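Local coordinates for hypothetical protein PH0822 (Pyrococcus horikoshii, PDB 2YX6), which is of unknown function but binds ADP and belongs to the family of dinitrogenase iron-molybdenum cofactor biosynthesis proteins, at residues G93-S96 / D97-A101. Residues are numbered along the deposited sequence; the frame is centred on the assembly and turned at random.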
loop_
_atom_site.group_PDB
_atom_site.type_symbol
_atom_site.label_atom_id
_atom_site.label_comp_id
_atom_site.label_asym_id
_atom_site.label_seq_id
_atom_site.Cartn_x
_atom_site.Cartn_y
_atom_site.Cartn_z
ATOM N N GLY A 93 -12.096 -5.793 12.065
ATOM C CA GLY A 93 -13.512 -5.997 11.843
ATOM C C GLY A 93 -13.794 -7.058 10.797
ATOM O O GLY A 93 -12.861 -7.774 10.347
ATOM N N ARG A 94 -15.060 -7.096 10.344
ATOM C CA ARG A 94 -15.482 -8.145 9.396
ATOM C C ARG A 94 -14.868 -7.797 8.082
ATOM O O ARG A 94 -14.913 -6.648 7.646
ATOM C CB ARG A 94 -16.987 -8.160 9.174
ATOM C CG ARG A 94 -17.547 -9.471 8.712
ATOM C CD ARG A 94 -19.010 -9.279 8.623
ATOM N NE ARG A 94 -19.845 -10.433 8.280
ATOM C CZ ARG A 94 -20.236 -11.422 9.088
ATOM N NH1 ARG A 94 -19.811 -11.543 10.358
ATOM N NH2 ARG A 94 -21.070 -12.337 8.597
ATOM N N ILE A 95 -14.391 -8.803 7.397
ATOM C CA ILE A 95 -13.629 -8.532 6.195
ATOM C C ILE A 95 -14.522 -7.944 5.123
ATOM O O ILE A 95 -14.120 -7.013 4.415
ATOM C CB ILE A 95 -12.843 -9.771 5.752
ATOM C CG1 ILE A 95 -11.674 -9.993 6.755
ATOM C CG2 ILE A 95 -12.427 -9.578 4.280
ATOM C CD1 ILE A 95 -10.862 -11.411 6.657
ATOM N N SER A 96 -15.770 -8.385 5.058
ATOM C CA SER A 96 -16.744 -7.789 4.101
ATOM C C SER A 96 -16.875 -6.270 4.292
ATOM O O SER A 96 -16.949 -5.535 3.317
ATOM C CB SER A 96 -18.129 -8.448 4.225
ATOM O OG SER A 96 -18.718 -8.169 5.511
ATOM N N ASP A 97 -16.915 -5.819 5.551
ATOM C CA ASP A 97 -17.036 -4.392 5.883
ATOM C C ASP A 97 -15.784 -3.620 5.541
ATOM O O ASP A 97 -15.837 -2.493 5.077
ATOM C CB ASP A 97 -17.334 -4.186 7.353
ATOM C CG ASP A 97 -18.753 -4.590 7.753
ATOM O OD1 ASP A 97 -19.559 -4.930 6.873
ATOM O OD2 ASP A 97 -19.045 -4.615 8.978
ATOM N N VAL A 98 -14.642 -4.235 5.791
ATOM C CA VAL A 98 -13.344 -3.666 5.467
ATOM C C VAL A 98 -13.194 -3.392 3.959
ATOM O O VAL A 98 -12.731 -2.336 3.585
ATOM C CB VAL A 98 -12.241 -4.584 5.963
ATOM C CG1 VAL A 98 -10.898 -4.203 5.326
ATOM C CG2 VAL A 98 -12.192 -4.572 7.496
ATOM N N ILE A 99 -13.610 -4.331 3.117
ATOM C CA ILE A 99 -13.491 -4.266 1.674
ATOM C C ILE A 99 -14.381 -3.148 1.135
ATOM O O ILE A 99 -13.951 -2.339 0.316
ATOM C CB ILE A 99 -13.811 -5.680 1.042
ATOM C CG1 ILE A 99 -12.640 -6.628 1.285
ATOM C CG2 ILE A 99 -13.948 -5.611 -0.435
ATOM C CD1 ILE A 99 -13.054 -8.039 1.355
ATOM N N LYS A 100 -15.588 -3.036 1.679
ATOM C CA LYS A 100 -16.501 -1.943 1.333
ATOM C C LYS A 100 -15.913 -0.595 1.767
ATOM O O LYS A 100 -15.919 0.341 0.991
ATOM C CB LYS A 100 -17.892 -2.166 1.978
ATOM C CG LYS A 100 -18.970 -1.158 1.477
ATOM C CD LYS A 100 -20.233 -1.215 2.342
ATOM C CE LYS A 100 -21.311 -0.168 1.948
ATOM N NZ LYS A 100 -21.653 -0.218 0.491
ATOM N N ALA A 101 -15.358 -0.521 2.975
ATOM C CA ALA A 101 -14.698 0.695 3.453
ATOM C C ALA A 101 -13.525 1.039 2.556
ATOM O O ALA A 101 -13.395 2.178 2.106
ATOM C CB ALA A 101 -14.253 0.602 4.932
HETATM O O HOH W 1 -17.200 -5.247 11.437
#
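Ile95 lays its CG2 branch against the tip of Ile99 one helical turn on, the two side chains crossing at a slant with CG2 3.4 Å from Ile99 CD1, closer than carbons usually pack. Ile99 CG1 stands beside its own backbone N (chi1 -74°), which carries CD1 back toward the preceding turn and over Ile95 O. That carbonyl oxygen also accepts the helical bond from Ile99 N at 3.0 Å. At the N-cap, Arg94 O takes Val98 N at 3.1 Å and a weak, strongly bent second bond from Asp97 N; Val98 CG2 packs against the same oxygen at 3.4 Å. On the outer side, a water accepts from Arg94 N and donates to Asp97 OD2 (3.1 Å from the water), tying the backbone before the first turn to the carboxylate of that turn. The Arg94 chain runs out extended, its guanidinium edge turned in plane to Ser96 OG. These residues form the start and most of helix 95-103, which packs on the sheet: Ile95 reaches Ile5 and Ala7 of strand 2-7 and Val28 of strand 26-33, while Ile99 rests on Val30 and Ile32 of the latter strand.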